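Long-range contacts in putative phosphomannomutase (Thermus thermophilus, PDB 1TUO), which probably acts as a magnesium-dependent mutase of the phosphohexose mutase family, moving a phosphate group from one position of a sugar to another: residues 31-36 against 144-149; 36-41 against 138-143; 107-112 against 247-252; 181-186 against 208-213; 404-409 against 452-457. All coordinates share one frame; numbering follows the deposited sequence.

Contact 1 of 5, residues 31-36 against 144-149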
# COMPACT_ATOMS: atom_id res chain seq x y z
N THR A 31 -16.81 -20.44 1.47
CA THR A 31 -15.36 -20.42 1.59
C THR A 31 -14.89 -19.53 2.75
O THR A 31 -13.89 -19.78 3.41
CB THR A 31 -14.78 -19.90 0.28
OG1 THR A 31 -14.85 -20.93 -0.71
CG2 THR A 31 -13.32 -19.49 0.48
N LEU A 32 -15.64 -18.42 2.94
CA LEU A 32 -15.35 -17.52 4.04
C LEU A 32 -15.45 -18.23 5.40
O LEU A 32 -14.64 -18.04 6.29
CB LEU A 32 -16.35 -16.36 3.97
CG LEU A 32 -16.07 -15.24 4.98
CD1 LEU A 32 -16.64 -15.54 6.37
CD2 LEU A 32 -14.58 -14.96 5.17
N HIS A 33 -16.51 -19.05 5.56
CA HIS A 33 -16.69 -19.77 6.82
C HIS A 33 -15.62 -20.85 7.01
O HIS A 33 -15.20 -21.16 8.12
CB HIS A 33 -18.08 -20.40 6.82
CG HIS A 33 -19.10 -19.39 7.29
ND1 HIS A 33 -19.08 -18.86 8.54
CD2 HIS A 33 -20.15 -18.80 6.57
CE1 HIS A 33 -20.09 -17.97 8.56
NE2 HIS A 33 -20.75 -17.91 7.40
N ARG A 34 -15.12 -21.44 5.93
CA ARG A 34 -14.06 -22.43 6.06
C ARG A 34 -12.80 -21.70 6.51
O ARG A 34 -12.04 -22.19 7.36
CB ARG A 34 -13.82 -23.13 4.72
CG ARG A 34 -14.95 -24.04 4.28
CD ARG A 34 -14.73 -24.55 2.86
NE ARG A 34 -13.52 -25.35 2.72
CZ ARG A 34 -12.98 -25.70 1.55
NH1 ARG A 34 -13.56 -25.30 0.42
NH2 ARG A 34 -11.88 -26.43 1.52
N LEU A 35 -12.57 -20.52 5.95
CA LEU A 35 -11.39 -19.74 6.32
C LEU A 35 -11.51 -19.27 7.77
O LEU A 35 -10.53 -19.27 8.51
CB LEU A 35 -11.23 -18.53 5.40
CG LEU A 35 -10.02 -17.63 5.66
CD1 LEU A 35 -8.74 -18.46 5.63
CD2 LEU A 35 -9.96 -16.54 4.61
N ALA A 36 -12.72 -18.89 8.18
CA ALA A 36 -12.95 -18.43 9.55
C ALA A 36 -12.61 -19.54 10.54
O ALA A 36 -11.97 -19.29 11.56
CB ALA A 36 -14.39 -18.00 9.73
N ALA A 144 -17.43 -26.44 6.53
CA ALA A 144 -17.61 -25.60 7.70
C ALA A 144 -19.07 -25.16 7.82
O ALA A 144 -19.84 -25.26 6.87
CB ALA A 144 -16.70 -24.38 7.62
N ARG A 145 -19.43 -24.68 9.01
CA ARG A 145 -20.79 -24.23 9.27
C ARG A 145 -20.82 -22.71 9.44
O ARG A 145 -19.82 -22.07 9.76
CB ARG A 145 -21.28 -24.90 10.55
CG ARG A 145 -20.63 -26.27 10.77
CD ARG A 145 -20.71 -26.72 12.24
NE ARG A 145 -20.71 -28.18 12.33
CZ ARG A 145 -20.97 -28.72 13.53
NH1 ARG A 145 -21.07 -27.70 14.37
NH2 ARG A 145 -21.00 -29.98 13.99
N ALA A 146 -21.98 -22.11 9.19
CA ALA A 146 -22.13 -20.66 9.31
C ALA A 146 -22.39 -20.28 10.76
O ALA A 146 -23.45 -19.78 11.11
CB ALA A 146 -23.27 -20.17 8.42
N LEU A 147 -21.39 -20.53 11.60
CA LEU A 147 -21.46 -20.25 13.03
C LEU A 147 -21.61 -18.75 13.32
O LEU A 147 -21.02 -17.91 12.65
CB LEU A 147 -20.19 -20.78 13.70
CG LEU A 147 -20.07 -20.67 15.22
CD1 LEU A 147 -21.23 -21.40 15.89
CD2 LEU A 147 -18.74 -21.26 15.65
N GLU A 148 -22.42 -18.43 14.33
CA GLU A 148 -22.67 -17.05 14.72
C GLU A 148 -22.20 -16.78 16.15
O GLU A 148 -21.89 -17.71 16.89
CB GLU A 148 -24.16 -16.73 14.61
CG GLU A 148 -24.72 -16.84 13.20
CD GLU A 148 -26.23 -16.65 13.15
OE1 GLU A 148 -26.72 -15.60 13.62
OE2 GLU A 148 -26.92 -17.55 12.64
N GLY A 149 -22.15 -15.51 16.53
CA GLY A 149 -21.71 -15.15 17.86
C GLY A 149 -21.77 -13.65 18.07
O GLY A 149 -21.73 -12.89 17.11
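The imidazole of His33 lies flat under the backbone of Ala146. Ala146 CA sits 3.5 Å from the centroid of the His33 ring and only 11° off the ring normal, so this is a CH-pi contact over the middle of one face. The first torsion of His33 (chi1 -85°) sets CG anti to the carbonyl carbon and sends the ring off the helix toward the loop. Ala146 CB comes to 3.5 Å from His33 NE2. The polar end of the histidine is used in another direction. His33 ND1 is hydrogen-bonded to ND1 of His71, on helix 61-75.

Both segments belong to the alpha/beta/alpha domain I. Residues 144-149 form part of the link from helix 130-138 to strand 152-154, and they pass along the outside of helix 29-45. At Ala146 the link bends in an inverse gamma turn, closed by a weak bond from Leu147 N to Arg145 O. Leu147 then turns its side chain to His71 and Met75. An alanine at His33 would remove the ring and would probably cost both the seat of Ala146 and the bond to His71.

Two residues before Ala146, the methyl of Ala144 presses on the helix backbone. Ala144 CB is 3.6 Å from His33 O and 3.6 Å from Arg34 CA. Arg34 CG runs beside this methyl, with Ala144 CB 3.8 Å from it. Beyond CG the Arg34 chain bends at chi3 (62°), and its guanidinium bonds with NE to Pro141 O and with NH1 to Ala10 O.

Contact 2 of 5, residues 36-41 against 138-143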
# COMPACT_ATOMS: atom_id res chain seq x y z
N ALA A 36 -12.72 -18.89 8.18
CA ALA A 36 -12.95 -18.43 9.55
C ALA A 36 -12.61 -19.54 10.54
O ALA A 36 -11.97 -19.29 11.56
CB ALA A 36 -14.39 -18.00 9.73
N GLU A 37 -13.03 -20.76 10.23
CA GLU A 37 -12.76 -21.90 11.09
C GLU A 37 -11.25 -22.12 11.23
O GLU A 37 -10.75 -22.38 12.32
CB GLU A 37 -13.41 -23.17 10.52
CG GLU A 37 -13.32 -24.37 11.45
CD GLU A 37 -14.27 -24.28 12.63
OE1 GLU A 37 -14.09 -25.04 13.60
OE2 GLU A 37 -15.22 -23.45 12.59
N ALA A 38 -10.54 -22.03 10.11
CA ALA A 38 -9.10 -22.23 10.10
C ALA A 38 -8.41 -21.18 10.95
O ALA A 38 -7.55 -21.48 11.77
CB ALA A 38 -8.57 -22.14 8.68
N TYR A 39 -8.80 -19.93 10.75
CA TYR A 39 -8.21 -18.82 11.48
C TYR A 39 -8.51 -18.89 12.98
O TYR A 39 -7.62 -18.66 13.80
CB TYR A 39 -8.74 -17.50 10.90
CG TYR A 39 -8.10 -16.26 11.48
CD1 TYR A 39 -6.71 -16.14 11.55
CD2 TYR A 39 -8.87 -15.20 11.93
CE1 TYR A 39 -6.10 -14.98 12.05
CE2 TYR A 39 -8.28 -14.04 12.43
CZ TYR A 39 -6.91 -13.94 12.48
OH TYR A 39 -6.32 -12.78 12.97
N GLY A 40 -9.74 -19.23 13.32
CA GLY A 40 -10.11 -19.34 14.73
C GLY A 40 -9.35 -20.45 15.43
O GLY A 40 -8.86 -20.27 16.55
N ARG A 41 -9.24 -21.60 14.77
CA ARG A 41 -8.53 -22.74 15.35
C ARG A 41 -7.08 -22.34 15.58
O ARG A 41 -6.48 -22.66 16.61
CB ARG A 41 -8.60 -23.96 14.43
CG ARG A 41 -10.01 -24.50 14.24
CD ARG A 41 -10.02 -25.86 13.54
NE ARG A 41 -11.39 -26.29 13.25
CZ ARG A 41 -11.73 -27.51 12.84
NH1 ARG A 41 -10.80 -28.44 12.67
NH2 ARG A 41 -13.00 -27.80 12.59
N ALA A 138 -3.11 -24.51 6.41
CA ALA A 138 -3.12 -25.93 6.74
C ALA A 138 -4.36 -26.36 7.53
O ALA A 138 -4.77 -27.52 7.46
CB ALA A 138 -1.86 -26.28 7.54
N LEU A 139 -4.96 -25.42 8.25
CA LEU A 139 -6.14 -25.71 9.06
C LEU A 139 -7.50 -25.53 8.39
O LEU A 139 -8.53 -25.69 9.04
CB LEU A 139 -6.10 -24.87 10.34
CG LEU A 139 -4.96 -25.20 11.30
CD1 LEU A 139 -4.88 -24.12 12.37
CD2 LEU A 139 -5.21 -26.57 11.93
N VAL A 140 -7.51 -25.21 7.10
CA VAL A 140 -8.79 -25.04 6.41
C VAL A 140 -9.50 -26.38 6.29
O VAL A 140 -8.97 -27.32 5.69
CB VAL A 140 -8.59 -24.45 4.99
CG1 VAL A 140 -9.93 -24.38 4.26
CG2 VAL A 140 -7.98 -23.05 5.09
N PRO A 141 -10.70 -26.49 6.87
CA PRO A 141 -11.47 -27.74 6.82
C PRO A 141 -12.15 -27.91 5.47
O PRO A 141 -12.36 -26.94 4.75
CB PRO A 141 -12.48 -27.56 7.94
CG PRO A 141 -12.79 -26.09 7.84
CD PRO A 141 -11.42 -25.47 7.64
N GLU A 142 -12.51 -29.14 5.13
CA GLU A 142 -13.17 -29.40 3.86
C GLU A 142 -14.56 -28.79 3.89
O GLU A 142 -15.07 -28.31 2.88
CB GLU A 142 -13.28 -30.91 3.61
CG GLU A 142 -11.95 -31.58 3.34
CD GLU A 142 -11.28 -31.02 2.10
OE1 GLU A 142 -11.85 -31.17 1.00
OE2 GLU A 142 -10.19 -30.42 2.23
N GLU A 143 -15.16 -28.80 5.07
CA GLU A 143 -16.50 -28.28 5.25
C GLU A 143 -16.59 -27.48 6.54
O GLU A 143 -15.92 -27.79 7.53
CB GLU A 143 -17.49 -29.44 5.27
CG GLU A 143 -18.94 -29.04 5.24
CD GLU A 143 -19.43 -30.41 4.81
OE1 GLU A 143 -19.34 -30.98 3.73
OE2 GLU A 143 -19.73 -30.99 5.85
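Glu37 OE1 is held by two hydrogen bonds, both from Arg41, one helical turn further on. Arg41 NE donates over 3.0 Å to the anti lone pair of Glu37 OE1. Arg41 NH2 gives the second bond, 3.1 Å to Glu37 OE1, and meets the oxygen from above the carboxylate plane. Glu37 OE1 lies close to the guanidinium plane, so the salt bridge is a side-on grip on a single atom. The other oxygen, Glu37 OE2, is bonded to His71 NE2 on helix 61-75. Together these partners should fix the rotation of the carboxylate.

The Glu37 chain starts toward residues 138-143 and then turns off, bent at chi2 (74°). Only its aliphatic part touches the loop. Glu37 CB lies 4.0 Å from Pro141 CG, and the two side chains cross at about a right angle.

No hydrogen bond crosses between the segments. The centre of the contact is the methyl of Ala38, which abuts the peptide joining Leu139 and Val140. Ala38 CB is 3.6 Å from Leu139 O and 3.6 Å from Val140 N. Val140 CG2, anti to its carbonyl carbon, comes to 3.8 Å from Ala38 CB, although CB of Val140 itself points away. Leu139 lies against Ala38, and its CD1 extends to 4.3 Å from Arg41 CB. The small alanine lets the loop backbone come close to the helix. The arrangement is apolar surface packing in the alpha/beta/alpha domain I, where the chain leaving helix 130-138 crosses helix 29-45 on its way to strand 152-154.

Contact 3 of 5, residues 107-112 against 247-252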
# COMPACT_ATOMS: atom_id res chain seq x y z
N THR A 107 -10.74 -7.28 1.99
CA THR A 107 -10.34 -6.36 0.93
C THR A 107 -9.57 -7.10 -0.15
O THR A 107 -9.05 -8.19 0.07
CB THR A 107 -9.43 -5.23 1.49
OG1 THR A 107 -9.18 -4.26 0.47
CG2 THR A 107 -8.09 -5.79 1.96
N ALA A 108 -9.54 -6.49 -1.33
CA ALA A 108 -8.79 -7.00 -2.47
C ALA A 108 -7.94 -5.81 -2.94
O ALA A 108 -7.51 -5.73 -4.09
CB ALA A 108 -9.71 -7.49 -3.58
N SER A 109 -7.75 -4.86 -2.02
CA SER A 109 -6.91 -3.69 -2.23
C SER A 109 -7.12 -2.91 -3.52
O SER A 109 -8.13 -2.23 -3.69
CB SER A 109 -5.44 -4.14 -2.11
OG SER A 109 -4.53 -3.05 -2.08
N HIS A 110 -6.17 -3.01 -4.44
CA HIS A 110 -6.23 -2.28 -5.71
C HIS A 110 -6.75 -3.10 -6.89
O HIS A 110 -6.74 -2.63 -8.02
CB HIS A 110 -4.83 -1.79 -6.04
CG HIS A 110 -3.85 -2.89 -6.25
ND1 HIS A 110 -3.61 -3.45 -7.49
CD2 HIS A 110 -3.10 -3.60 -5.37
CE1 HIS A 110 -2.76 -4.45 -7.36
NE2 HIS A 110 -2.43 -4.56 -6.09
N ASN A 111 -7.20 -4.32 -6.63
CA ASN A 111 -7.69 -5.18 -7.70
C ASN A 111 -9.05 -4.81 -8.26
O ASN A 111 -9.80 -4.04 -7.67
CB ASN A 111 -7.72 -6.63 -7.21
CG ASN A 111 -6.33 -7.20 -7.04
OD1 ASN A 111 -5.52 -7.18 -7.96
ND2 ASN A 111 -6.05 -7.73 -5.85
N PRO A 112 -9.39 -5.36 -9.45
CA PRO A 112 -10.68 -5.07 -10.07
C PRO A 112 -11.83 -5.36 -9.10
O PRO A 112 -11.70 -6.19 -8.20
CB PRO A 112 -10.68 -5.99 -11.29
CG PRO A 112 -9.22 -5.99 -11.68
CD PRO A 112 -8.54 -6.17 -10.33
N ALA A 247 -4.22 10.20 -4.68
CA ALA A 247 -5.27 9.24 -5.02
C ALA A 247 -4.98 8.00 -4.20
O ALA A 247 -3.95 7.36 -4.39
CB ALA A 247 -5.23 8.91 -6.51
N THR A 248 -5.87 7.67 -3.28
CA THR A 248 -5.66 6.48 -2.46
C THR A 248 -6.36 5.30 -3.13
O THR A 248 -7.41 5.46 -3.75
CB THR A 248 -6.21 6.69 -1.02
OG1 THR A 248 -7.55 7.19 -1.07
CG2 THR A 248 -5.33 7.67 -0.26
N ASP A 249 -5.75 4.12 -3.04
CA ASP A 249 -6.36 2.95 -3.67
C ASP A 249 -7.56 2.41 -2.88
O ASP A 249 -7.99 3.02 -1.90
CB ASP A 249 -5.33 1.85 -3.92
CG ASP A 249 -4.93 1.10 -2.66
OD1 ASP A 249 -4.48 -0.05 -2.82
OD2 ASP A 249 -5.06 1.64 -1.54
N GLY A 250 -8.07 1.27 -3.33
CA GLY A 250 -9.24 0.66 -2.71
C GLY A 250 -9.31 0.64 -1.19
O GLY A 250 -10.33 1.01 -0.61
N ASP A 251 -8.23 0.19 -0.55
CA ASP A 251 -8.20 0.12 0.91
C ASP A 251 -7.24 1.14 1.52
O ASP A 251 -6.92 1.10 2.72
CB ASP A 251 -7.82 -1.31 1.34
CG ASP A 251 -6.43 -1.72 0.87
OD1 ASP A 251 -5.94 -1.18 -0.15
OD2 ASP A 251 -5.83 -2.61 1.52
N ALA A 252 -6.81 2.07 0.68
CA ALA A 252 -5.91 3.14 1.06
C ALA A 252 -4.58 2.72 1.68
O ALA A 252 -4.07 3.41 2.57
CB ALA A 252 -6.63 4.14 1.98
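Thr107 opens the segment with an ST turn. Its OG1, anti to the backbone N (chi1 -174°), accepts from Ser109 N at 2.9 Å. Thr107 OG1 is also hydrogen-bonded to Asp56 OD1, and it rests 3.4 Å from Asp251 CB, the two side chains crossing at about a right angle. Ala108 starts a type II' beta turn that ends at Asn111.

Ser109 is the first inner residue of that turn and has a positive phi (48°). Its hydroxyl, anti to the backbone N, points between two acids. Ser109 OG is 3.0 Å from Asp251 OD1 and 3.1 Å from Asp249 OD1. Ser109 has a single hydroxyl proton for these two carboxylate oxygens. Ser109 O approaches Gly250 CA to 3.2 Å in a CA-H...O contact, at a place where a CB on residue 250 would clash. Arg58 NH2 bonds to the same carbonyl.

His110 follows with its CB 3.7 Å from Asp249 OD1. Asn111 N closes the turn on Ala108 O. The carbonyls of Asn111 and Pro112 are also bonded to Arg58, which thus holds the loop at three points.

Asp251 OD2 is hydrogen-bonded to Thr88 OG1. Asp249 and Asp251 lie with Asp253 in one acidic loop. Such a cluster would probably repel itself unless a cation or bound protons offset the charge. The contact joins domain I to domain II. The sequence Thr-Ala-Ser-His-Asn-Pro facing Asp-Gly-Asp-Ala-Asp-Arg is consistent with the phosphoserine loop and magnesium loop that meet in the active site of phosphohexose mutases.

Contact 4 of 5, residues 181-186 against 208-213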
# COMPACT_ATOMS: atom_id res chain seq x y z
N TYR A 181 -6.13 17.90 -3.26
CA TYR A 181 -7.23 17.18 -3.89
C TYR A 181 -7.05 15.74 -3.44
O TYR A 181 -5.93 15.22 -3.44
CB TYR A 181 -7.14 17.27 -5.42
CG TYR A 181 -7.46 18.63 -5.98
CD1 TYR A 181 -6.51 19.65 -6.00
CD2 TYR A 181 -8.74 18.92 -6.47
CE1 TYR A 181 -6.81 20.91 -6.50
CE2 TYR A 181 -9.05 20.18 -6.97
CZ TYR A 181 -8.09 21.17 -6.99
OH TYR A 181 -8.39 22.42 -7.49
N HIS A 182 -8.15 15.12 -3.03
CA HIS A 182 -8.11 13.73 -2.60
C HIS A 182 -9.10 12.89 -3.38
O HIS A 182 -10.31 12.97 -3.16
CB HIS A 182 -8.44 13.60 -1.11
CG HIS A 182 -8.42 12.18 -0.62
ND1 HIS A 182 -9.01 11.79 0.56
CD2 HIS A 182 -7.89 11.06 -1.16
CE1 HIS A 182 -8.84 10.49 0.73
NE2 HIS A 182 -8.16 10.02 -0.30
N ASP A 183 -8.55 12.10 -4.29
CA ASP A 183 -9.32 11.18 -5.12
C ASP A 183 -9.34 9.88 -4.32
O ASP A 183 -8.30 9.24 -4.15
CB ASP A 183 -8.59 11.00 -6.45
CG ASP A 183 -9.27 10.01 -7.37
OD1 ASP A 183 -8.72 9.82 -8.48
OD2 ASP A 183 -10.32 9.43 -7.01
N SER A 184 -10.52 9.52 -3.80
CA SER A 184 -10.67 8.30 -3.01
C SER A 184 -10.96 7.08 -3.89
O SER A 184 -10.94 5.95 -3.41
CB SER A 184 -11.78 8.47 -1.98
OG SER A 184 -11.39 9.37 -0.96
N MET A 185 -11.22 7.34 -5.17
CA MET A 185 -11.51 6.29 -6.15
C MET A 185 -12.70 5.41 -5.75
O MET A 185 -12.83 4.29 -6.23
CB MET A 185 -10.27 5.41 -6.37
CG MET A 185 -9.01 6.18 -6.76
SD MET A 185 -7.60 5.13 -7.21
CE MET A 185 -7.90 4.91 -9.00
N GLY A 186 -13.57 5.95 -4.90
CA GLY A 186 -14.73 5.20 -4.44
C GLY A 186 -14.33 4.19 -3.39
O GLY A 186 -15.13 3.32 -2.99
N PRO A 208 -12.42 16.94 -2.39
CA PRO A 208 -12.66 15.53 -2.71
C PRO A 208 -12.97 15.24 -4.17
O PRO A 208 -13.58 16.05 -4.88
CB PRO A 208 -13.83 15.18 -1.81
CG PRO A 208 -14.65 16.43 -1.90
CD PRO A 208 -13.60 17.53 -1.73
N ILE A 209 -12.54 14.06 -4.60
CA ILE A 209 -12.77 13.55 -5.94
C ILE A 209 -13.17 12.09 -5.74
O ILE A 209 -12.48 11.35 -5.03
CB ILE A 209 -11.49 13.63 -6.81
CG1 ILE A 209 -11.22 15.09 -7.20
CG2 ILE A 209 -11.65 12.78 -8.05
CD1 ILE A 209 -9.94 15.28 -8.00
N ARG A 210 -14.28 11.69 -6.34
CA ARG A 210 -14.78 10.32 -6.22
C ARG A 210 -14.81 9.86 -4.75
O ARG A 210 -14.39 8.75 -4.42
CB ARG A 210 -13.92 9.38 -7.08
CG ARG A 210 -14.07 9.66 -8.57
CD ARG A 210 -13.43 8.62 -9.48
NE ARG A 210 -11.97 8.61 -9.42
CZ ARG A 210 -11.19 8.13 -10.38
NH1 ARG A 210 -11.72 7.61 -11.48
NH2 ARG A 210 -9.87 8.17 -10.25
N GLU A 211 -15.34 10.72 -3.89
CA GLU A 211 -15.41 10.42 -2.46
C GLU A 211 -16.50 9.44 -2.07
O GLU A 211 -16.38 8.75 -1.07
CB GLU A 211 -15.58 11.71 -1.65
CG GLU A 211 -16.72 12.60 -2.12
CD GLU A 211 -16.95 13.78 -1.19
OE1 GLU A 211 -17.55 14.78 -1.64
OE2 GLU A 211 -16.54 13.70 -0.01
N GLU A 212 -17.56 9.38 -2.87
CA GLU A 212 -18.67 8.47 -2.58
C GLU A 212 -18.26 7.01 -2.70
O GLU A 212 -17.72 6.60 -3.73
CB GLU A 212 -19.84 8.76 -3.52
CG GLU A 212 -21.01 7.81 -3.41
CD GLU A 212 -22.15 8.19 -4.32
OE1 GLU A 212 -22.77 9.25 -4.08
OE2 GLU A 212 -22.44 7.44 -5.29
N PRO A 213 -18.49 6.20 -1.65
CA PRO A 213 -18.12 4.78 -1.70
C PRO A 213 -18.88 4.13 -2.86
O PRO A 213 -20.06 4.41 -3.06
CB PRO A 213 -18.58 4.26 -0.34
CG PRO A 213 -18.45 5.47 0.55
CD PRO A 213 -19.01 6.56 -0.32
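This is a parallel strand pairing at the edge of the mixed sheet of domain II, continued past the strand ends by loop bonds and a salt bridge. Strand 206-209 is one of the two edge strands and lies beside 180-183. Ile209 N donates to His182 O at 2.9 Å. Ile209 O then receives Ser184 N at 3.0 Å, nearly along the C=O axis. Beyond the strands, Gly186 N donates to Arg210 O at 3.0 Å.

Asp183 and Arg210 carry the side-chain contact. The carboxylate, anti to the backbone N (chi1 177°), receives the guanidinium side-on. Arg210 NH2 donates to Asp183 OD1 at 2.7 Å, and Arg210 NE to Asp183 OD2 at 3.0 Å. Both bonds use syn lone pairs, though the two planes stand 34° apart. Met185 N gives Asp183 OD2 a second donor, in an Asx turn, and Thr232 OG1 bonds to OD1. An alanine at Asp183 would remove the carboxylate and would probably loosen both Arg210 and the turn. The bend of Arg210 at chi3 (-69°) brings its end back to this acid, and NH2 also bonds to Asn228 O.

On the same face Ile209 CG2 packs 3.7 Å from Asp183 CG, while Ile209 CD1 reaches the ring of Tyr181. Helix 230-236 covers this face, and helix 192-199 meets His182 and Pro208 on the other. Strand 180-183, helix 192-199 and strand 206-209 make up a beta-alpha-beta unit.

Contact 5 of 5, residues 404-409 against 452-457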
# COMPACT_ATOMS: atom_id res chain seq x y z
N PRO A 404 21.54 -8.21 -24.36
CA PRO A 404 21.56 -6.75 -24.50
C PRO A 404 20.35 -6.24 -25.28
O PRO A 404 19.92 -6.87 -26.24
CB PRO A 404 22.88 -6.49 -25.23
CG PRO A 404 23.04 -7.72 -26.07
CD PRO A 404 22.66 -8.82 -25.10
N LEU A 405 19.80 -5.10 -24.86
CA LEU A 405 18.63 -4.53 -25.51
C LEU A 405 18.88 -3.08 -25.93
O LEU A 405 19.52 -2.32 -25.21
CB LEU A 405 17.43 -4.61 -24.57
CG LEU A 405 17.14 -6.00 -24.00
CD1 LEU A 405 15.95 -5.93 -23.07
CD2 LEU A 405 16.88 -6.98 -25.14
N ALA A 406 18.36 -2.71 -27.09
CA ALA A 406 18.57 -1.37 -27.62
C ALA A 406 20.08 -1.25 -27.84
O ALA A 406 20.72 -2.22 -28.23
CB ALA A 406 18.09 -0.32 -26.62
N GLY A 407 20.64 -0.08 -27.59
CA GLY A 407 22.07 0.09 -27.78
C GLY A 407 22.82 0.13 -26.47
O GLY A 407 23.84 0.81 -26.35
N LEU A 408 22.33 -0.62 -25.49
CA LEU A 408 22.95 -0.65 -24.17
C LEU A 408 23.80 -1.89 -23.91
O LEU A 408 23.39 -3.02 -24.19
CB LEU A 408 21.88 -0.54 -23.08
CG LEU A 408 20.86 0.59 -23.22
CD1 LEU A 408 19.96 0.60 -21.99
CD2 LEU A 408 21.57 1.93 -23.36
N THR A 409 24.98 -1.67 -23.35
CA THR A 409 25.91 -2.74 -23.02
C THR A 409 25.61 -3.22 -21.60
O THR A 409 25.75 -2.46 -20.64
CB THR A 409 27.37 -2.24 -23.07
OG1 THR A 409 27.61 -1.58 -24.32
CG2 THR A 409 28.34 -3.41 -22.92
N ARG A 452 10.73 3.11 -23.22
CA ARG A 452 9.87 2.51 -24.24
C ARG A 452 10.65 1.62 -25.21
O ARG A 452 10.17 0.54 -25.58
CB ARG A 452 9.11 3.60 -25.02
CG ARG A 452 8.23 3.06 -26.16
CD ARG A 452 7.19 2.06 -25.66
NE ARG A 452 6.35 1.53 -26.74
CZ ARG A 452 5.42 2.23 -27.39
NH1 ARG A 452 5.19 3.50 -27.08
NH2 ARG A 452 4.73 1.66 -28.37
N ALA A 453 11.83 2.06 -25.63
CA ALA A 453 12.65 1.28 -26.55
C ALA A 453 13.03 -0.05 -25.88
O ALA A 453 12.91 -1.12 -26.47
CB ALA A 453 13.91 2.05 -26.94
N LEU A 454 13.49 0.03 -24.64
CA LEU A 454 13.88 -1.18 -23.91
C LEU A 454 12.74 -2.18 -23.83
O LEU A 454 12.94 -3.37 -24.04
CB LEU A 454 14.34 -0.82 -22.49
CG LEU A 454 15.73 -0.18 -22.42
CD1 LEU A 454 15.99 0.34 -21.01
CD2 LEU A 454 16.77 -1.22 -22.82
N LEU A 455 11.55 -1.70 -23.50
CA LEU A 455 10.39 -2.57 -23.40
C LEU A 455 10.08 -3.21 -24.75
O LEU A 455 9.70 -4.38 -24.81
CB LEU A 455 9.17 -1.79 -22.89
CG LEU A 455 9.15 -1.48 -21.39
CD1 LEU A 455 8.02 -0.53 -21.06
CD2 LEU A 455 8.98 -2.78 -20.62
N GLU A 456 10.24 -2.45 -25.82
CA GLU A 456 9.97 -2.97 -27.16
C GLU A 456 10.94 -4.09 -27.55
O GLU A 456 10.54 -5.06 -28.18
CB GLU A 456 10.05 -1.85 -28.20
CG GLU A 456 8.88 -0.88 -28.19
CD GLU A 456 7.56 -1.55 -28.54
OE1 GLU A 456 7.57 -2.48 -29.37
OE2 GLU A 456 6.51 -1.13 -27.99
N GLU A 457 12.21 -3.94 -27.18
CA GLU A 457 13.20 -4.96 -27.51
C GLU A 457 13.13 -6.12 -26.52
O GLU A 457 13.31 -7.28 -26.90
CB GLU A 457 14.61 -4.36 -27.49
CG GLU A 457 14.83 -3.15 -28.41
CD GLU A 457 14.71 -3.49 -29.89
OE1 GLU A 457 15.07 -2.63 -30.71
OE2 GLU A 457 14.27 -4.61 -30.23
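Leu454 is the main bump. Its CB does not face the loop directly, but its CD2 methyl swings across and enters a hollow made by the turn at 405-408. Three side chains ring this methyl. Leu405 CB stands 3.9 Å from Leu454 CD2, Ala406 CB lies 4.1 Å from it, and Leu408 CD1 touches it at 3.8 Å. Leu405 O completes the hollow, also 3.8 Å from Leu454 CD2. Leu408 and Leu454 cross at about a right angle, methyl end to methyl end.

The hollow owes its shape to a type II' beta turn from Leu405 to Leu408, which brings these two leucines to the same side. The turn precedes strand 410-414 of the C-terminal domain. There helix 448-459 packs on an antiparallel sheet, and the turn closes over the flank of the helix. Leu454 also touches Val443, Ala445 and Ala426 of that sheet. Leu405 and Leu408 both meet Tyr423.

A second bump runs the other way. Leu405 reaches out from the turn to the helix, with CG anti to its carbonyl carbon (chi1 -53°). Its branches fit along the helix backbone, CD1 4.1 Å from Leu454 O and CD2 4.0 Å from Glu457 O. Glu457 lies alongside with its aliphatic part. Its CG lies 3.8 Å from Ala406 N, and the chain bends at chi2 (-66°) before the carboxylate pairs with Lys460.

Overall arrangement
Contacts 3 and 4 lie nearest the middle of the chain. Contact 3 is the most buried, contact 2 is a surface contact, and contacts 1, 4 and 5 are partly buried. Contacts 3 and 4 both rely on carboxylates and hydrogen bonds. They meet at strands 180-183 and 244-248, where Thr248 bonds to His182 and Asp183. Contact 3 joins the first two domains, whereas contact 4 stays within the second. Contacts 1 and 2 touch each other further out in the first domain and share helix 29-45. Neither has a hydrogen bond between its own segments. Contact 5 is similar in its apolar packing but belongs to the C-terminal domain, its centre at least about 33 Å from any other contact centre.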